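Local coordinates for conserved hypothetical protein (Streptococcus pneumoniae, PDB 4QDY) that is of unknown function but carries two YbbR domains in one chain, beta-rich modules of the PF07949 family, at residues T12-P17 with E35-L40; T72-L77 with P92-V97; V108-E113 with K133-T138. All coordinates share one frame; numbering follows the deposited sequence.

Contact 1 of 3, residues T12-P17 with E35-L40; sequences TVTNVP and EVSVVL
Thr12 lies alongside Val39, the two side chains pointing the same way on one face of the sheet, with Thr12 CG2 3.7 Å from Val39 CG2; their backbones form a non-hydrogen-bonded antiparallel pair. Val13 and Val38 form the first hydrogen-bonded pair: Val13 N reaches Val38 O at 2.7 Å, and Val38 N returns a bond to Val13 O at 2.8 Å. On the opposite face Val13 CG2 slants against Leu40 CD1, 3.8 Å away. Thr14 offers its CG2 methyl to Ser37 OG, and at Asn15 the chain turns a corner in a left-handed backbone conformation (phi 62°). The extra residue on this strand, Thr14 and Asn15 facing Ser37 between the two pairs, makes a beta bulge that shifts the register by one. Glu35, extended beyond CG (chi2 -179°), brings its carboxylate across Asn15, and OE1 sits 3.6 Å from Asn15 CB. Amide and carboxylate planes are only 14° apart, but both polar ends are hydrogen-bonded to the second subunit: Asn15 ND2 to its Tyr22 O, Glu35 OE2 to its Ile20 N. Pairing resumes where Val16 N bonds Val36 O (2.9 Å) and Val36 N bonds Val16 O (2.8 Å). Both methyls of Val16 meet Val38 CG2, each at 3.9 Å, crossing at about a right angle. Pro17 rests its CA against Glu35 CG. Strand 35-42 thus runs between strands 9-21 and 87-113, while Leu48 and Met52 of helix 45-52, Phe59 of the loop before strand 60-64 and Val61 on that strand cover the face of Val13, Val16, Val36, Val38 and Leu40.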
loop_
_atom_site.group_PDB
_atom_site.type_symbol
_atom_site.label_atom_id
_atom_site.label_comp_id
_atom_site.label_asym_id
_atom_site.label_seq_id
_atom_site.Cartn_x
_atom_site.Cartn_y
_atom_site.Cartn_z
ATOM N N THR A 12 -7.778 -17.423 11.005
ATOM C CA THR A 12 -6.926 -16.356 10.493
ATOM C C THR A 12 -7.787 -15.503 9.574
ATOM O O THR A 12 -8.248 -15.981 8.535
ATOM C CB THR A 12 -5.655 -16.896 9.811
ATOM O OG1 THR A 12 -6.032 -17.754 8.736
ATOM C CG2 THR A 12 -4.743 -17.638 10.771
ATOM N N VAL A 13 -8.063 -14.265 9.996
ATOM C CA VAL A 13 -8.875 -13.323 9.227
ATOM C C VAL A 13 -7.950 -12.645 8.212
ATOM O O VAL A 13 -6.998 -11.974 8.609
ATOM C CB VAL A 13 -9.619 -12.306 10.139
ATOM C CG1 VAL A 13 -10.486 -11.364 9.315
ATOM C CG2 VAL A 13 -10.471 -13.021 11.183
ATOM N N THR A 14 -8.198 -12.865 6.910
ATOM C CA THR A 14 -7.388 -12.281 5.837
ATOM C C THR A 14 -8.040 -10.986 5.335
ATOM O O THR A 14 -9.219 -10.746 5.610
ATOM C CB THR A 14 -7.183 -13.280 4.684
ATOM O OG1 THR A 14 -8.457 -13.699 4.186
ATOM C CG2 THR A 14 -6.342 -14.489 5.087
ATOM N N ASN A 15 -7.254 -10.155 4.606
ATOM C CA ASN A 15 -7.639 -8.877 3.994
ATOM C C ASN A 15 -8.078 -7.862 5.078
ATOM O O ASN A 15 -9.142 -7.241 4.958
ATOM C CB ASN A 15 -8.765 -9.081 2.948
ATOM C CG ASN A 15 -8.475 -10.096 1.862
ATOM O OD1 ASN A 15 -7.377 -10.660 1.755
ATOM N ND2 ASN A 15 -9.472 -10.363 1.034
ATOM N N VAL A 16 -7.248 -7.691 6.129
ATOM C CA VAL A 16 -7.555 -6.757 7.218
ATOM C C VAL A 16 -6.803 -5.438 6.939
ATOM O O VAL A 16 -5.571 -5.422 7.000
ATOM C CB VAL A 16 -7.234 -7.331 8.628
ATOM C CG1 VAL A 16 -7.695 -6.378 9.724
ATOM C CG2 VAL A 16 -7.876 -8.698 8.824
ATOM N N PRO A 17 -7.510 -4.333 6.609
ATOM C CA PRO A 17 -6.797 -3.074 6.321
ATOM C C PRO A 17 -6.292 -2.393 7.596
ATOM O O PRO A 17 -6.935 -2.489 8.641
ATOM C CB PRO A 17 -7.853 -2.219 5.618
ATOM C CG PRO A 17 -9.156 -2.730 6.110
ATOM C CD PRO A 17 -8.974 -4.177 6.472
ATOM N N GLU A 35 -2.764 -4.302 3.537
ATOM C CA GLU A 35 -3.571 -5.192 4.363
ATOM C C GLU A 35 -2.722 -6.257 5.058
ATOM O O GLU A 35 -1.651 -6.627 4.576
ATOM C CB GLU A 35 -4.660 -5.876 3.519
ATOM C CG GLU A 35 -5.741 -4.919 3.038
ATOM C CD GLU A 35 -6.866 -5.514 2.213
ATOM O OE1 GLU A 35 -6.638 -6.533 1.520
ATOM O OE2 GLU A 35 -7.964 -4.914 2.207
ATOM N N VAL A 36 -3.224 -6.737 6.209
ATOM C CA VAL A 36 -2.598 -7.762 7.052
ATOM C C VAL A 36 -3.593 -8.901 7.324
ATOM O O VAL A 36 -4.759 -8.826 6.933
ATOM C CB VAL A 36 -2.061 -7.176 8.396
ATOM C CG1 VAL A 36 -0.895 -6.222 8.171
ATOM C CG2 VAL A 36 -3.166 -6.514 9.221
ATOM N N SER A 37 -3.118 -9.949 8.007
ATOM C CA SER A 37 -3.928 -11.072 8.471
ATOM C C SER A 37 -3.952 -11.047 9.992
ATOM O O SER A 37 -2.961 -10.658 10.609
ATOM C CB SER A 37 -3.413 -12.403 7.932
ATOM O OG SER A 37 -3.618 -12.487 6.531
ATOM N N VAL A 38 -5.094 -11.388 10.599
ATOM C CA VAL A 38 -5.225 -11.361 12.056
ATOM C C VAL A 38 -5.593 -12.767 12.531
ATOM O O VAL A 38 -6.611 -13.322 12.108
ATOM C CB VAL A 38 -6.247 -10.289 12.542
ATOM C CG1 VAL A 38 -6.417 -10.326 14.059
ATOM C CG2 VAL A 38 -5.831 -8.891 12.094
ATOM N N VAL A 39 -4.754 -13.336 13.408
ATOM C CA VAL A 39 -4.987 -14.663 13.972
ATOM C C VAL A 39 -5.855 -14.484 15.219
ATOM O O VAL A 39 -5.400 -13.907 16.210
ATOM C CB VAL A 39 -3.668 -15.436 14.269
ATOM C CG1 VAL A 39 -3.960 -16.858 14.744
ATOM C CG2 VAL A 39 -2.747 -15.463 13.052
ATOM N N LEU A 40 -7.113 -14.938 15.154
ATOM C CA LEU A 40 -8.035 -14.846 16.288
ATOM C C LEU A 40 -8.103 -16.184 17.024
ATOM O O LEU A 40 -8.071 -17.231 16.381
ATOM C CB LEU A 40 -9.445 -14.406 15.850
ATOM C CG LEU A 40 -9.633 -13.025 15.217
ATOM C CD1 LEU A 40 -11.087 -12.797 14.879
ATOM C CD2 LEU A 40 -9.194 -11.913 16.148
#

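Contact 2 of 3, residues T72-L77 with P92-V97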
loop_
_atom_site.group_PDB
_atom_site.type_symbol
_atom_site.label_atom_id
_atom_site.label_comp_id
_atom_site.label_asym_id
_atom_site.label_seq_id
_atom_site.Cartn_x
_atom_site.Cartn_y
_atom_site.Cartn_z
ATOM N N THR A 72 12.748 6.358 7.030
ATOM C CA THR A 72 12.189 5.008 7.074
ATOM C C THR A 72 12.237 4.517 8.548
ATOM O O THR A 72 13.252 4.686 9.228
ATOM C CB THR A 72 12.924 4.076 6.072
ATOM O OG1 THR A 72 12.358 2.767 6.110
ATOM C CG2 THR A 72 14.441 4.012 6.280
ATOM N N ILE A 73 11.104 3.967 9.044
ATOM C CA ILE A 73 10.925 3.477 10.423
ATOM C C ILE A 73 9.939 2.280 10.442
ATOM O O ILE A 73 9.093 2.172 9.550
ATOM C CB ILE A 73 10.422 4.642 11.354
ATOM C CG1 ILE A 73 10.492 4.268 12.864
ATOM C CG2 ILE A 73 9.034 5.193 10.931
ATOM C CD1 ILE A 73 10.097 5.367 13.888
ATOM N N GLU A 74 10.051 1.390 11.453
ATOM C CA GLU A 74 9.103 0.288 11.619
ATOM C C GLU A 74 8.262 0.585 12.865
ATOM O O GLU A 74 8.808 0.950 13.911
ATOM C CB GLU A 74 9.757 -1.108 11.670
ATOM C CG GLU A 74 10.726 -1.385 12.810
ATOM C CD GLU A 74 11.125 -2.842 12.969
ATOM O OE1 GLU A 74 10.590 -3.700 12.230
ATOM O OE2 GLU A 74 11.940 -3.130 13.872
ATOM N N VAL A 75 6.928 0.494 12.727
ATOM C CA VAL A 75 5.996 0.832 13.805
ATOM C C VAL A 75 5.145 -0.396 14.204
ATOM O O VAL A 75 4.708 -1.154 13.331
ATOM C CB VAL A 75 5.079 2.034 13.441
ATOM C CG1 VAL A 75 5.864 3.341 13.454
ATOM C CG2 VAL A 75 4.354 1.836 12.106
ATOM N N PRO A 76 4.891 -0.594 15.523
ATOM C CA PRO A 76 4.074 -1.742 15.946
ATOM C C PRO A 76 2.592 -1.501 15.696
ATOM O O PRO A 76 2.096 -0.398 15.926
ATOM C CB PRO A 76 4.364 -1.863 17.451
ATOM C CG PRO A 76 5.419 -0.832 17.759
ATOM C CD PRO A 76 5.330 0.196 16.689
ATOM N N LEU A 77 1.892 -2.535 15.216
ATOM C CA LEU A 77 0.458 -2.461 14.946
ATOM C C LEU A 77 -0.339 -2.733 16.224
ATOM O O LEU A 77 0.076 -3.562 17.039
ATOM C CB LEU A 77 0.042 -3.448 13.838
ATOM C CG LEU A 77 0.699 -3.320 12.455
ATOM C CD1 LEU A 77 0.144 -4.358 11.506
ATOM C CD2 LEU A 77 0.487 -1.942 11.851
ATOM N N PRO A 92 1.888 -9.172 9.459
ATOM C CA PRO A 92 2.949 -9.063 10.482
ATOM C C PRO A 92 2.545 -8.168 11.664
ATOM O O PRO A 92 1.582 -7.406 11.561
ATOM C CB PRO A 92 4.106 -8.437 9.696
ATOM C CG PRO A 92 3.432 -7.564 8.682
ATOM C CD PRO A 92 2.162 -8.289 8.306
ATOM N N GLN A 93 3.283 -8.270 12.789
ATOM C CA GLN A 93 3.031 -7.489 14.008
ATOM C C GLN A 93 3.480 -6.036 13.836
ATOM O O GLN A 93 2.912 -5.145 14.469
ATOM C CB GLN A 93 3.730 -8.096 15.242
ATOM C CG GLN A 93 3.266 -9.496 15.676
ATOM C CD GLN A 93 3.860 -10.654 14.898
ATOM O OE1 GLN A 93 3.929 -10.666 13.663
ATOM N NE2 GLN A 93 4.245 -11.696 15.615
ATOM N N LYS A 94 4.512 -5.804 12.998
ATOM C CA LYS A 94 5.071 -4.479 12.711
ATOM C C LYS A 94 5.135 -4.233 11.202
ATOM O O LYS A 94 5.334 -5.178 10.433
ATOM C CB LYS A 94 6.475 -4.320 13.328
ATOM C CG LYS A 94 6.529 -4.437 14.846
ATOM C CD LYS A 94 7.947 -4.279 15.386
ATOM C CE LYS A 94 7.980 -4.378 16.894
ATOM N NZ LYS A 94 9.352 -4.195 17.435
ATOM N N ILE A 95 4.972 -2.966 10.779
ATOM C CA ILE A 95 5.048 -2.586 9.362
ATOM C C ILE A 95 6.185 -1.567 9.185
ATOM O O ILE A 95 6.449 -0.781 10.094
ATOM C CB ILE A 95 3.701 -2.048 8.779
ATOM C CG1 ILE A 95 3.226 -0.732 9.468
ATOM C CG2 ILE A 95 2.620 -3.145 8.793
ATOM C CD1 ILE A 95 2.062 0.021 8.782
ATOM N N THR A 96 6.852 -1.590 8.019
ATOM C CA THR A 96 7.949 -0.671 7.690
ATOM C C THR A 96 7.379 0.470 6.849
ATOM O O THR A 96 6.811 0.226 5.785
ATOM C CB THR A 96 9.087 -1.418 6.978
ATOM O OG1 THR A 96 9.496 -2.520 7.790
ATOM C CG2 THR A 96 10.284 -0.514 6.663
ATOM N N VAL A 97 7.517 1.713 7.336
ATOM C CA VAL A 97 6.973 2.885 6.653
ATOM C C VAL A 97 8.099 3.879 6.315
ATOM O O VAL A 97 8.922 4.198 7.177
ATOM C CB VAL A 97 5.872 3.572 7.517
ATOM C CG1 VAL A 97 5.238 4.744 6.778
ATOM C CG2 VAL A 97 4.790 2.582 7.943
#
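Ile73 and Val97 exchange two backbone hydrogen bonds, Ile73 N to Val97 O at 2.9 Å and Val97 N to Ile73 O at 2.8 Å, the second meeting its acceptor nearly head-on (C=O...N 171°). Two residues on, Val75 and Ile95 form the next hydrogen-bonded antiparallel pair, with Val75 N 3.0 Å from Ile95 O and the reverse bond from Ile95 N to Val75 O. A fifth bond, Leu77 N to Gln93 O at 2.9 Å, carries the ladder past the last paired strand residue. Pro76, which has no N-H to give, falls opposite Lys94 in a non-hydrogen-bonded pair, where none is asked for. Between these rungs, CA-H groups of Glu74 and Lys94 lean on the carbonyl oxygens of Ile95 and Val75.

On the face of Glu74, Pro76, Lys94 and Thr96, opposite charges approach without a salt bridge: Glu74 OE2 stays 4.5 Å from Lys94 NZ. Asp188 of the second subunit also lies close to OE2, and the lysine may partly offset the repulsion between the two acids. The Lys94 chain, extended beyond CG, passes Pro76, its CG lying against Pro76 CA. The other face is apolar. Ile95 CG1, set between the backbone N and the carbonyl carbon (chi1 63°), meets Val75 CG2 at 3.9 Å and Leu77 CD2 at 3.8 Å. Leu77 crosses Ile95 at about a right angle, and its CD1 branch comes within 3.4 Å of Pro92 O.

This is the beta hairpin of strands 71-80 and 87-113. Its apolar face packs on Ile18 and Ile20 of strand 9-21 and on Val61 and Ala63 of strand 60-64. The second subunit also meets the hairpin: its Phe187 packs on Lys94 and Pro92, and Thr72 N is hydrogen-bonded to its Thr156 OG1.

Contact 3 of 3, residues V108-E113 with K133-T138; sequences VKIVPE and KEVSIT
Val108 lies against Lys133 O: Val108 CA makes a CA-H...O contact with it at 3.4 Å (angle at H 139°), and Val108 CB and CG1 follow at 3.6 and 3.7 Å. The approach is by C-H groups alone, where the backbones come nearest, with 4.6 Å between the CA atoms of Val108 and Glu134. From the Glu134 side chain, CG lies near Val108 CG1.

Past Val108 the backbone turns inward. Lys109 is the centre of an inverse gamma turn, closed by a weak bond from Ile110 N to Val108 O, and beyond the turn the Ile110 side chain points toward the other segment. With CD1 anti to CA (chi2 166°), Ile110 lays that methyl over the peptide group joining Lys133 and Glu134, 3.6 Å from Lys133 C and 3.8 Å from Glu134 N. The same methyl meets Val135 tip to tip, 3.7 Å from Val135 CG1, with Val135 CG2 a little farther off. One terminal methyl therefore covers both a peptide and the end of a branched side chain.

From here the backbones diverge. Strand 110-113 pairs with strand 149-153, where Val111 bonds Ile150 and Ala152, and Val135 reaches Ile150 on the same strand; Ile110 also touches Val130. The ammonium group of Lys133 has its partner outside, NZ bonding Val130 O.

The contact is a surface meeting, within the second YbbR range, of the chain just before and at the start of strand 110-113 with the chain entering strand 135-138, and not a beta ladder. Chemically, it rests on dispersion and weak C-H...O attraction, without paired charges or strand-to-strand bonds, and it leaves the backbone pairing of strand 110-113 to strand 149-153.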
loop_
_atom_site.group_PDB
_atom_site.type_symbol
_atom_site.label_atom_id
_atom_site.label_comp_id
_atom_site.label_asym_id
_atom_site.label_seq_id
_atom_site.Cartn_x
_atom_site.Cartn_y
_atom_site.Cartn_z
ATOM N N VAL A 108 4.024 16.758 -18.250
ATOM C CA VAL A 108 3.359 16.813 -19.550
ATOM C C VAL A 108 3.780 15.595 -20.395
ATOM O O VAL A 108 3.066 15.231 -21.333
ATOM C CB VAL A 108 3.654 18.149 -20.292
ATOM C CG1 VAL A 108 2.988 19.331 -19.588
ATOM C CG2 VAL A 108 5.155 18.391 -20.460
ATOM N N LYS A 109 4.927 14.968 -20.050
ATOM C CA LYS A 109 5.480 13.802 -20.743
ATOM C C LYS A 109 4.640 12.550 -20.421
ATOM O O LYS A 109 5.046 11.710 -19.609
ATOM C CB LYS A 109 6.958 13.600 -20.356
ATOM N N ILE A 110 3.454 12.446 -21.065
ATOM C CA ILE A 110 2.508 11.334 -20.897
ATOM C C ILE A 110 2.633 10.440 -22.132
ATOM O O ILE A 110 2.347 10.876 -23.250
ATOM C CB ILE A 110 1.060 11.844 -20.655
ATOM C CG1 ILE A 110 1.029 12.850 -19.474
ATOM C CG2 ILE A 110 0.096 10.661 -20.422
ATOM C CD1 ILE A 110 -0.219 13.677 -19.336
ATOM N N VAL A 111 3.094 9.198 -21.918
ATOM C CA VAL A 111 3.370 8.227 -22.974
ATOM C C VAL A 111 2.363 7.062 -22.919
ATOM O O VAL A 111 2.306 6.364 -21.907
ATOM C CB VAL A 111 4.832 7.698 -22.846
ATOM C CG1 VAL A 111 5.140 6.626 -23.891
ATOM C CG2 VAL A 111 5.845 8.834 -22.925
ATOM N N PRO A 112 1.617 6.778 -24.009
ATOM C CA PRO A 112 0.715 5.615 -23.986
ATOM C C PRO A 112 1.500 4.314 -24.183
ATOM O O PRO A 112 2.459 4.293 -24.955
ATOM C CB PRO A 112 -0.254 5.880 -25.148
ATOM C CG PRO A 112 0.156 7.213 -25.749
ATOM C CD PRO A 112 1.556 7.469 -25.312
ATOM N N GLU A 113 1.111 3.244 -23.466
ATOM C CA GLU A 113 1.769 1.935 -23.529
ATOM C C GLU A 113 0.768 0.822 -23.835
ATOM O O GLU A 113 -0.241 0.686 -23.139
ATOM C CB GLU A 113 2.506 1.617 -22.212
ATOM C CG GLU A 113 3.726 2.484 -21.930
ATOM C CD GLU A 113 4.937 2.305 -22.830
ATOM O OE1 GLU A 113 5.109 1.204 -23.402
ATOM O OE2 GLU A 113 5.761 3.245 -22.894
ATOM N N LYS A 133 -3.199 16.028 -21.228
ATOM C CA LYS A 133 -1.911 16.537 -21.701
ATOM C C LYS A 133 -1.023 17.001 -20.533
ATOM O O LYS A 133 0.186 17.157 -20.715
ATOM C CB LYS A 133 -2.123 17.696 -22.696
ATOM C CG LYS A 133 -2.254 17.277 -24.173
ATOM C CD LYS A 133 -3.475 16.423 -24.545
ATOM C CE LYS A 133 -3.436 16.052 -26.008
ATOM N NZ LYS A 133 -4.612 15.243 -26.417
ATOM N N GLU A 134 -1.614 17.183 -19.340
ATOM C CA GLU A 134 -0.913 17.594 -18.122
ATOM C C GLU A 134 -1.460 16.821 -16.921
ATOM O O GLU A 134 -2.680 16.698 -16.781
ATOM C CB GLU A 134 -1.059 19.113 -17.911
ATOM C CG GLU A 134 -0.244 19.675 -16.757
ATOM C CD GLU A 134 -0.572 21.108 -16.384
ATOM O OE1 GLU A 134 -1.770 21.411 -16.175
ATOM O OE2 GLU A 134 0.377 21.901 -16.196
ATOM N N VAL A 135 -0.568 16.291 -16.064
ATOM C CA VAL A 135 -0.965 15.547 -14.862
ATOM C C VAL A 135 -0.142 16.034 -13.659
ATOM O O VAL A 135 0.984 16.506 -13.820
ATOM C CB VAL A 135 -0.869 13.994 -14.997
ATOM C CG1 VAL A 135 -1.870 13.453 -16.009
ATOM C CG2 VAL A 135 0.550 13.519 -15.312
ATOM N N SER A 136 -0.728 15.922 -12.458
ATOM C CA SER A 136 -0.090 16.274 -11.192
ATOM C C SER A 136 0.314 15.009 -10.455
ATOM O O SER A 136 -0.472 14.064 -10.378
ATOM C CB SER A 136 -1.012 17.131 -10.334
ATOM O OG SER A 136 -0.440 17.424 -9.070
ATOM N N ILE A 137 1.542 14.984 -9.930
ATOM C CA ILE A 137 2.057 13.825 -9.215
ATOM C C ILE A 137 2.387 14.236 -7.782
ATOM O O ILE A 137 3.081 15.227 -7.570
ATOM C CB ILE A 137 3.294 13.174 -9.921
ATOM C CG1 ILE A 137 3.040 12.812 -11.407
ATOM C CG2 ILE A 137 3.780 11.950 -9.164
ATOM C CD1 ILE A 137 3.212 13.937 -12.440
ATOM N N THR A 138 1.892 13.462 -6.810
ATOM C CA THR A 138 2.138 13.669 -5.387
ATOM C C THR A 138 2.940 12.469 -4.868
ATOM O O THR A 138 2.564 11.322 -5.122
ATOM C CB THR A 138 0.813 13.878 -4.632
ATOM O OG1 THR A 138 0.058 14.912 -5.272
ATOM C CG2 THR A 138 1.024 14.227 -3.168
#

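In the fold
The three contacts follow one another along the chain, each closing before the next opens. Contacts 1 and 2 belong to the same half of the chain and touch directly: their centres are about 15 Å apart, and Val36 CG1 touches Pro92 CD at 3.7 Å. Strand 87-113 lies beside strand 35-42 of contact 1, forms one arm of the contact 2 hairpin, and continues into contact 3 in the second YbbR range; the centre of contact 3 lies about 32 Å from that of contact 2, across the centre of the chain. This long, interrupted strand therefore links the two domains. Contacts 1 and 2 also meet the second subunit, whereas contact 3 does not.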